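Local coordinates for protein TetR/AcrR family transcriptional regulator (Bradyrhizobium diazoefficiens, PDB 6G8G) that binds the flavonoid genistein and probably represses transcription as a dimeric TetR-family regulator whose hold on DNA would change when the flavonoid binds, at residues Q32-Q37 with A67-L72; S79-L84 with P139-R144; E95-F100 with N169-L174. All blocks are in the same frame, centred on the assembly; numbering follows the deposited sequence.

In the fold
From the N terminus, contact 1 comes first. It closes a loop from helix 23-37 to helix 65-82, with helices 44-51 and 55-61 between them. Helix 65-82 then runs on to contact 2, which closes the stretch from 84 to 139 and brings in helix 139-155. The centres of contacts 1 and 2 are about 21 Å apart. Contact 3 closes the stretch from 100 to 169, joining helix 93-109 to helix 164-176. Contacts 2 and 3 cross along the chain and touch: T142 packs on F100, and I143 on L172 and N169. Contact 1 ties up the N-terminal part. Contacts 2 and 3 tie helix 65-82 and C-terminal helices into one core beside the second subunit.

Contact 1: Q32-Q37 with A67-L72; sequences QLFLEQ and ALFASL
F34 and F69 reach each other by different first torsions. In F34, CG is anti to the carbonyl carbon (chi1 -68°), and the ring extends from helix 23-37 to the helix opposite. In F69, CG is anti to the backbone N (chi1 -165°), which brings CD1 of the ring to F34. The ring planes stand at 71° and the centroids are 5.3 Å apart. The touching atoms are on one side of each ring: F69 CD1 sits 3.9 Å from F34 CD2, and CE2 of F34 is close to it as well.

L72 comes from one helical turn further on. Its CD1 methyl meets the edge of the F34 ring, near the ring plane, with L72 CD1 3.8 Å from F34 CE2. No hydrogen bond crosses the contact; it is wholly apolar and buried. Replacing F34 by an alanine is likely to leave F69 CD1 and the L72 methyl without their common partner and to open a gap between the two helices. F39 enlarges the aromatic cluster: its ring is edge-to-face with F34 and also meets F69. L72 also packs on I27 and W31 of helix 23-37. L68 packs on V26 of that helix and on I47 of helix 44-51.

The contact joins the first helix of the TetR-type N-terminal domain to the long helix 65-82. Helices 44-51 and 55-61 between them form the helix-turn-helix of this family, which in relatives reads the operator DNA.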
loop_
_atom_site.group_PDB
_atom_site.type_symbol
_atom_site.label_atom_id
_atom_site.label_comp_id
_atom_site.label_asym_id
_atom_site.label_seq_id
_atom_site.Cartn_x
_atom_site.Cartn_y
_atom_site.Cartn_z
ATOM N N GLN A 32 -0.023 -8.827 -23.045
ATOM C CA GLN A 32 -1.172 -9.697 -22.981
ATOM C C GLN A 32 -0.843 -11.004 -22.255
ATOM O O GLN A 32 -1.568 -11.428 -21.357
ATOM C CB GLN A 32 -1.653 -9.997 -24.386
ATOM C CG GLN A 32 -2.908 -10.858 -24.466
ATOM C CD GLN A 32 -4.155 -10.260 -23.850
ATOM O OE1 GLN A 32 -4.962 -9.656 -24.555
ATOM N NE2 GLN A 32 -4.369 -10.486 -22.541
ATOM N N LEU A 33 0.241 -11.654 -22.634
ATOM C CA LEU A 33 0.574 -12.920 -22.013
ATOM C C LEU A 33 0.993 -12.794 -20.553
ATOM O O LEU A 33 0.647 -13.632 -19.719
ATOM C CB LEU A 33 1.681 -13.631 -22.797
ATOM C CG LEU A 33 1.224 -14.210 -24.142
ATOM C CD1 LEU A 33 2.400 -14.641 -24.996
ATOM C CD2 LEU A 33 0.308 -15.401 -23.904
ATOM N N PHE A 34 1.747 -11.756 -20.239
ATOM C CA PHE A 34 2.183 -11.574 -18.887
ATOM C C PHE A 34 0.964 -11.420 -17.990
ATOM O O PHE A 34 0.955 -11.948 -16.871
ATOM C CB PHE A 34 3.107 -10.359 -18.744
ATOM C CG PHE A 34 4.432 -10.513 -19.417
ATOM C CD1 PHE A 34 4.967 -11.750 -19.688
ATOM C CD2 PHE A 34 5.153 -9.410 -19.766
ATOM C CE1 PHE A 34 6.184 -11.874 -20.344
ATOM C CE2 PHE A 34 6.362 -9.530 -20.421
ATOM C CZ PHE A 34 6.882 -10.762 -20.707
ATOM N N LEU A 35 -0.068 -10.716 -18.449
ATOM C CA LEU A 35 -1.208 -10.571 -17.554
ATOM C C LEU A 35 -2.125 -11.776 -17.605
ATOM O O LEU A 35 -2.680 -12.108 -16.581
ATOM C CB LEU A 35 -1.920 -9.214 -17.517
ATOM C CG LEU A 35 -1.881 -8.322 -18.705
ATOM C CD1 LEU A 35 -2.737 -8.924 -19.790
ATOM C CD2 LEU A 35 -2.373 -6.953 -18.302
ATOM N N GLU A 36 -2.223 -12.483 -18.730
ATOM C CA GLU A 36 -2.954 -13.776 -18.749
ATOM C C GLU A 36 -2.296 -14.796 -17.815
ATOM O O GLU A 36 -2.941 -15.298 -16.914
ATOM C CB GLU A 36 -3.041 -14.391 -20.160
ATOM C CG GLU A 36 -4.119 -13.823 -21.105
ATOM C CD GLU A 36 -3.983 -14.302 -22.574
ATOM O OE1 GLU A 36 -4.279 -13.526 -23.509
ATOM O OE2 GLU A 36 -3.584 -15.458 -22.805
ATOM N N GLN A 37 -0.998 -15.004 -17.980
ATOM C CA GLN A 37 -0.292 -16.152 -17.408
ATOM C C GLN A 37 0.771 -15.873 -16.351
ATOM O O GLN A 37 1.264 -16.799 -15.728
ATOM C CB GLN A 37 0.451 -16.842 -18.525
ATOM C CG GLN A 37 -0.384 -17.718 -19.412
ATOM C CD GLN A 37 0.319 -17.958 -20.740
ATOM O OE1 GLN A 37 1.513 -17.697 -20.874
ATOM N NE2 GLN A 37 -0.419 -18.440 -21.730
ATOM N N ALA A 67 14.553 -8.333 -20.456
ATOM C CA ALA A 67 14.701 -7.071 -21.177
ATOM C C ALA A 67 13.366 -6.600 -21.769
ATOM O O ALA A 67 13.044 -5.432 -21.760
ATOM C CB ALA A 67 15.786 -7.198 -22.234
ATOM N N LEU A 68 12.564 -7.528 -22.221
ATOM C CA LEU A 68 11.268 -7.188 -22.781
ATOM C C LEU A 68 10.367 -6.552 -21.731
ATOM O O LEU A 68 9.734 -5.536 -21.976
ATOM C CB LEU A 68 10.618 -8.458 -23.239
ATOM C CG LEU A 68 9.465 -8.650 -24.165
ATOM C CD1 LEU A 68 9.519 -7.889 -25.433
ATOM C CD2 LEU A 68 9.496 -10.125 -24.550
ATOM N N PHE A 69 10.359 -7.127 -20.542
ATOM C CA PHE A 69 9.529 -6.606 -19.468
ATOM C C PHE A 69 10.017 -5.248 -18.950
ATOM O O PHE A 69 9.220 -4.362 -18.597
ATOM C CB PHE A 69 9.477 -7.599 -18.322
ATOM C CG PHE A 69 8.374 -7.332 -17.336
ATOM C CD1 PHE A 69 7.183 -6.781 -17.739
ATOM C CD2 PHE A 69 8.518 -7.668 -16.015
ATOM C CE1 PHE A 69 6.181 -6.523 -16.839
ATOM C CE2 PHE A 69 7.528 -7.412 -15.108
ATOM C CZ PHE A 69 6.353 -6.841 -15.523
ATOM N N ALA A 70 11.331 -5.077 -18.938
ATOM C CA ALA A 70 11.902 -3.797 -18.618
ATOM C C ALA A 70 11.428 -2.710 -19.577
ATOM O O ALA A 70 11.090 -1.599 -19.137
ATOM C CB ALA A 70 13.408 -3.882 -18.611
ATOM N N SER A 71 11.357 -2.996 -20.870
ATOM C CA SER A 71 10.795 -2.000 -21.817
ATOM C C SER A 71 9.344 -1.670 -21.512
ATOM O O SER A 71 8.917 -0.532 -21.649
ATOM C CB SER A 71 10.863 -2.508 -23.244
ATOM O OG SER A 71 12.160 -2.393 -23.773
ATOM N N LEU A 72 8.580 -2.683 -21.133
ATOM C CA LEU A 72 7.178 -2.465 -20.824
ATOM C C LEU A 72 7.046 -1.572 -19.627
ATOM O O LEU A 72 6.274 -0.615 -19.636
ATOM C CB LEU A 72 6.500 -3.758 -20.493
ATOM C CG LEU A 72 6.005 -4.488 -21.758
ATOM C CD1 LEU A 72 5.763 -5.977 -21.566
ATOM C CD2 LEU A 72 4.730 -3.820 -22.266
#

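Contact 2: S79-L84 with P139-R144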
loop_
_atom_site.group_PDB
_atom_site.type_symbol
_atom_site.label_atom_id
_atom_site.label_comp_id
_atom_site.label_asym_id
_atom_site.label_seq_id
_atom_site.Cartn_x
_atom_site.Cartn_y
_atom_site.Cartn_z
ATOM N N SER A 79 4.703 7.073 -19.208
ATOM C CA SER A 79 3.365 7.499 -19.607
ATOM C C SER A 79 2.571 8.069 -18.434
ATOM O O SER A 79 2.071 9.189 -18.510
ATOM C CB SER A 79 2.628 6.301 -20.206
ATOM O OG SER A 79 1.396 6.698 -20.767
ATOM N N LEU A 80 2.518 7.314 -17.334
ATOM C CA LEU A 80 1.904 7.794 -16.056
ATOM C C LEU A 80 2.517 9.097 -15.560
ATOM O O LEU A 80 1.816 9.993 -15.109
ATOM C CB LEU A 80 1.946 6.705 -14.968
ATOM C CG LEU A 80 1.028 5.521 -15.338
ATOM C CD1 LEU A 80 1.370 4.231 -14.563
ATOM C CD2 LEU A 80 -0.439 5.911 -15.160
ATOM N N GLN A 81 3.815 9.252 -15.744
ATOM C CA GLN A 81 4.492 10.488 -15.345
ATOM C C GLN A 81 4.088 11.743 -16.130
ATOM O O GLN A 81 4.127 12.849 -15.592
ATOM C CB GLN A 81 5.998 10.281 -15.407
ATOM C CG GLN A 81 6.516 9.370 -14.324
ATOM C CD GLN A 81 6.526 10.060 -12.981
ATOM O OE1 GLN A 81 7.079 11.161 -12.836
ATOM N NE2 GLN A 81 5.879 9.445 -11.995
ATOM N N ARG A 82 3.701 11.574 -17.393
ATOM C CA ARG A 82 3.260 12.707 -18.204
ATOM C C ARG A 82 1.865 13.183 -17.847
ATOM O O ARG A 82 1.522 14.327 -18.095
ATOM C CB ARG A 82 3.316 12.369 -19.697
ATOM C CG ARG A 82 4.700 12.008 -20.211
ATOM C CD ARG A 82 4.806 11.973 -21.752
ATOM N NE ARG A 82 5.258 10.634 -22.140
ATOM C CZ ARG A 82 4.478 9.673 -22.652
ATOM N NH1 ARG A 82 3.182 9.877 -22.914
ATOM N NH2 ARG A 82 4.998 8.478 -22.915
ATOM N N ASP A 83 1.066 12.307 -17.269
ATOM C CA ASP A 83 -0.228 12.720 -16.753
ATOM C C ASP A 83 -0.131 13.545 -15.470
ATOM O O ASP A 83 -1.151 13.908 -14.876
ATOM C CB ASP A 83 -1.125 11.491 -16.495
ATOM C CG ASP A 83 -1.329 10.626 -17.747
ATOM O OD1 ASP A 83 -0.958 11.060 -18.868
ATOM O OD2 ASP A 83 -1.859 9.501 -17.590
ATOM N N LEU A 84 1.065 13.756 -14.956
ATOM C CA LEU A 84 1.166 14.512 -13.715
ATOM C C LEU A 84 1.512 15.919 -14.112
ATOM O O LEU A 84 2.340 16.091 -14.985
ATOM C CB LEU A 84 2.223 13.918 -12.739
ATOM C CG LEU A 84 1.875 12.946 -11.591
ATOM C CD1 LEU A 84 0.718 12.031 -11.939
ATOM C CD2 LEU A 84 3.061 12.115 -11.144
ATOM N N PRO A 139 6.754 5.274 -8.711
ATOM C CA PRO A 139 6.624 5.870 -7.403
ATOM C C PRO A 139 7.762 6.810 -7.029
ATOM O O PRO A 139 7.512 7.938 -6.598
ATOM C CB PRO A 139 6.636 4.655 -6.486
ATOM C CG PRO A 139 6.027 3.585 -7.285
ATOM C CD PRO A 139 6.448 3.832 -8.703
ATOM N N GLU A 140 9.009 6.363 -7.154
ATOM C CA GLU A 140 10.107 7.230 -6.744
ATOM C C GLU A 140 10.195 8.419 -7.674
ATOM O O GLU A 140 10.577 9.499 -7.270
ATOM C CB GLU A 140 11.435 6.490 -6.667
ATOM C CG GLU A 140 12.449 7.259 -5.848
ATOM C CD GLU A 140 13.716 6.488 -5.538
ATOM O OE1 GLU A 140 13.883 6.031 -4.362
ATOM O OE2 GLU A 140 14.547 6.368 -6.460
ATOM N N ALA A 141 9.841 8.225 -8.929
ATOM C CA ALA A 141 9.875 9.337 -9.879
ATOM C C ALA A 141 8.893 10.416 -9.492
ATOM O O ALA A 141 9.195 11.612 -9.579
ATOM C CB ALA A 141 9.575 8.852 -11.283
ATOM N N THR A 142 7.717 9.994 -9.073
ATOM C CA THR A 142 6.731 10.925 -8.576
ATOM C C THR A 142 7.265 11.720 -7.394
ATOM O O THR A 142 7.112 12.938 -7.312
ATOM C CB THR A 142 5.464 10.186 -8.136
ATOM O OG1 THR A 142 4.896 9.531 -9.268
ATOM C CG2 THR A 142 4.450 11.155 -7.581
ATOM N N ILE A 143 7.896 11.035 -6.462
ATOM C CA ILE A 143 8.496 11.750 -5.346
ATOM C C ILE A 143 9.504 12.814 -5.825
ATOM O O ILE A 143 9.456 13.947 -5.373
ATOM C CB ILE A 143 9.185 10.768 -4.392
ATOM C CG1 ILE A 143 8.151 9.930 -3.645
ATOM C CG2 ILE A 143 10.077 11.493 -3.392
ATOM C CD1 ILE A 143 8.757 8.764 -2.870
ATOM N N ARG A 144 10.395 12.442 -6.733
ATOM C CA ARG A 144 11.404 13.364 -7.239
ATOM C C ARG A 144 10.820 14.591 -7.901
ATOM O O ARG A 144 11.309 15.684 -7.678
ATOM C CB ARG A 144 12.319 12.660 -8.210
ATOM C CG ARG A 144 13.258 11.687 -7.524
ATOM C CD ARG A 144 14.146 10.858 -8.422
ATOM N NE ARG A 144 13.711 10.542 -9.799
ATOM C CZ ARG A 144 13.428 9.334 -10.307
ATOM N NH1 ARG A 144 13.467 8.203 -9.569
ATOM N NH2 ARG A 144 13.084 9.258 -11.595
#
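T142 OG1 is approached by two groups. Q81 NE2 donates to T142 OG1 over 2.9 Å, with T142 OG1 only 4° out of the Q81 amide plane. The bond is bent, with an N-H...O angle of 138°. G138 O makes a weak hydrogen bond with the same hydroxyl. G138 O can only accept, so T142 OG1 can take one bond and give the other.

The Q81 chain turns at chi2 (-74°), and this bend carries the amide across to helix 139-155. There the amide also lies against A141, whose CB is 3.7 Å from Q81 CD. L84 adds a methyl. Its CD2 comes to 3.9 Å from T142 CG2, and the two side chains meet at about a right angle. T142 CG2 is anti to the backbone N, which leaves this methyl beside L84 CD2. The T142 side chain also packs on F100 and Y104 of helix 93-109.

On the same helix, P139 packs on L181 and I143 on E178 of the second subunit.

The chemistry is mixed. T142 is buried, and its hydroxyl has one sound and one weak polar partner while its methyl faces apolar neighbours. The link across the two segments is an uncharged amide-to-hydroxyl bond with methyl packing beside it; no ion pair crosses.

Contact 3: E95-F100 with N169-L174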
loop_
_atom_site.group_PDB
_atom_site.type_symbol
_atom_site.label_atom_id
_atom_site.label_comp_id
_atom_site.label_asym_id
_atom_site.label_seq_id
_atom_site.Cartn_x
_atom_site.Cartn_y
_atom_site.Cartn_z
ATOM N N GLU A 95 -2.872 25.751 -4.478
ATOM C CA GLU A 95 -3.523 25.265 -5.692
ATOM C C GLU A 95 -2.611 24.368 -6.467
ATOM O O GLU A 95 -3.053 23.449 -7.135
ATOM C CB GLU A 95 -4.006 26.408 -6.559
ATOM C CG GLU A 95 -5.134 27.177 -5.921
ATOM C CD GLU A 95 -4.687 28.488 -5.244
ATOM O OE1 GLU A 95 -3.596 28.543 -4.622
ATOM O OE2 GLU A 95 -5.427 29.491 -5.366
ATOM N N ALA A 96 -1.323 24.633 -6.385
ATOM C CA ALA A 96 -0.368 23.828 -7.107
ATOM C C ALA A 96 -0.278 22.422 -6.503
ATOM O O ALA A 96 -0.302 21.411 -7.228
ATOM C CB ALA A 96 0.975 24.499 -7.089
ATOM N N LEU A 97 -0.188 22.365 -5.181
ATOM C CA LEU A 97 -0.152 21.101 -4.501
ATOM C C LEU A 97 -1.471 20.384 -4.671
ATOM O O LEU A 97 -1.513 19.162 -4.841
ATOM C CB LEU A 97 0.151 21.305 -3.017
ATOM C CG LEU A 97 1.570 21.792 -2.743
ATOM C CD1 LEU A 97 1.732 22.246 -1.311
ATOM C CD2 LEU A 97 2.604 20.727 -3.055
ATOM N N ARG A 98 -2.545 21.138 -4.586
ATOM C CA ARG A 98 -3.853 20.561 -4.614
ATOM C C ARG A 98 -3.995 19.905 -5.953
ATOM O O ARG A 98 -4.487 18.783 -6.062
ATOM C CB ARG A 98 -4.912 21.632 -4.338
ATOM C CG ARG A 98 -6.325 21.114 -4.383
ATOM C CD ARG A 98 -7.423 22.116 -4.009
ATOM N NE ARG A 98 -7.238 22.668 -2.676
ATOM C CZ ARG A 98 -6.863 23.909 -2.403
ATOM N NH1 ARG A 98 -6.631 24.792 -3.386
ATOM N NH2 ARG A 98 -6.733 24.264 -1.133
ATOM N N ASP A 99 -3.496 20.556 -6.992
ATOM C CA ASP A 99 -3.637 20.009 -8.346
ATOM C C ASP A 99 -2.762 18.738 -8.529
ATOM O O ASP A 99 -3.181 17.743 -9.109
ATOM C CB ASP A 99 -3.312 21.094 -9.374
ATOM C CG ASP A 99 -3.446 20.603 -10.821
ATOM O OD1 ASP A 99 -4.412 19.854 -11.120
ATOM O OD2 ASP A 99 -2.574 20.942 -11.658
ATOM N N PHE A 100 -1.563 18.773 -7.985
ATOM C CA PHE A 100 -0.681 17.636 -8.087
ATOM C C PHE A 100 -1.291 16.451 -7.351
ATOM O O PHE A 100 -1.336 15.333 -7.858
ATOM C CB PHE A 100 0.681 18.005 -7.498
ATOM C CG PHE A 100 1.738 16.964 -7.724
ATOM C CD1 PHE A 100 2.518 16.993 -8.869
ATOM C CD2 PHE A 100 1.947 15.955 -6.812
ATOM C CE1 PHE A 100 3.489 16.039 -9.099
ATOM C CE2 PHE A 100 2.929 15.004 -7.033
ATOM C CZ PHE A 100 3.697 15.037 -8.181
ATOM N N ASN A 169 7.687 12.833 0.108
ATOM C CA ASN A 169 7.144 11.542 0.491
ATOM C C ASN A 169 6.104 11.687 1.601
ATOM O O ASN A 169 5.114 10.964 1.660
ATOM C CB ASN A 169 8.290 10.644 0.904
ATOM C CG ASN A 169 7.862 9.262 1.263
ATOM O OD1 ASN A 169 8.178 8.847 2.332
ATOM N ND2 ASN A 169 7.199 8.528 0.366
ATOM N N GLN A 170 6.299 12.666 2.457
ATOM C CA GLN A 170 5.372 12.883 3.533
ATOM C C GLN A 170 4.081 13.436 3.014
ATOM O O GLN A 170 3.007 12.989 3.401
ATOM C CB GLN A 170 5.991 13.806 4.557
ATOM C CG GLN A 170 7.063 13.079 5.341
ATOM C CD GLN A 170 7.991 14.009 6.095
ATOM O OE1 GLN A 170 8.206 15.161 5.712
ATOM N NE2 GLN A 170 8.551 13.504 7.187
ATOM N N PHE A 171 4.180 14.363 2.088
ATOM C CA PHE A 171 2.978 14.911 1.452
ATOM C C PHE A 171 2.142 13.822 0.799
ATOM O O PHE A 171 0.941 13.757 0.977
ATOM C CB PHE A 171 3.349 15.964 0.409
ATOM C CG PHE A 171 2.181 16.509 -0.321
ATOM C CD1 PHE A 171 1.414 17.503 0.242
ATOM C CD2 PHE A 171 1.855 16.050 -1.566
ATOM C CE1 PHE A 171 0.332 18.022 -0.433
ATOM C CE2 PHE A 171 0.772 16.574 -2.258
ATOM C CZ PHE A 171 0.010 17.554 -1.691
ATOM N N LEU A 172 2.807 12.948 0.068
ATOM C CA LEU A 172 2.126 11.899 -0.645
ATOM C C LEU A 172 1.573 10.840 0.297
ATOM O O LEU A 172 0.432 10.420 0.145
ATOM C CB LEU A 172 3.046 11.288 -1.684
ATOM C CG LEU A 172 3.508 12.266 -2.779
ATOM C CD1 LEU A 172 4.699 11.716 -3.544
ATOM C CD2 LEU A 172 2.373 12.566 -3.744
ATOM N N SER A 173 2.323 10.454 1.311
ATOM C CA SER A 173 1.758 9.571 2.333
ATOM C C SER A 173 0.507 10.167 2.995
ATOM O O SER A 173 -0.440 9.451 3.221
ATOM C CB SER A 173 2.780 9.254 3.389
ATOM O OG SER A 173 3.890 8.654 2.752
ATOM N N LEU A 174 0.486 11.469 3.250
ATOM C CA LEU A 174 -0.679 12.069 3.866
ATOM C C LEU A 174 -1.907 12.016 2.979
ATOM O O LEU A 174 -2.979 11.654 3.413
ATOM C CB LEU A 174 -0.417 13.507 4.230
ATOM C CG LEU A 174 0.550 13.608 5.392
ATOM C CD1 LEU A 174 1.075 15.019 5.515
ATOM C CD2 LEU A 174 -0.136 13.172 6.683
#
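F171 puts its ring under L97. Its CG is anti to the backbone N (chi1 177°), which places the CZ end of the ring at L97 on helix 93-109. This far end of the ring does the touching. F171 CZ is 4.0 Å from L97 CB, and it also lies 3.9 Å from the backbone oxygen L97 O. Methyl CD2 of L97 comes to lie over one face of F171, 4.3 Å above the plane and offset towards the rim. F206 of helix 192-210 meets the F171 ring edge-to-face, and L146 and A101 pack on it as well.

F100, a turn after L97, meets L172, the residue next to F171. L172 has CG anti to the carbonyl carbon (chi1 -62°), and from there its methyl CD2 reaches the edge of the F100 ring, near the ring plane. L172 CD2 and F100 CE2 are 4.1 Å apart, and the two side chains cross at about a right angle. Y104 of helix 93-109 packs on L172 too. The L172 side chain is about 9 Å from the bound genistein.

Within helix 164-176, S173 OG donates to N169 O over 2.8 Å. S173 N gives its usual helical bond to that oxygen from the opposite face of the carbonyl plane. The buried hydroxyl is thereby satisfied inside its own helix. Its neighbour L174 packs on L174 of the second subunit, consistent with helix 164-176 belonging to the dimer interface.

Between the two segments, no hydrogen bond or ion pair forms. Hydrophobic burial and the fit of methyls to rings hold them together.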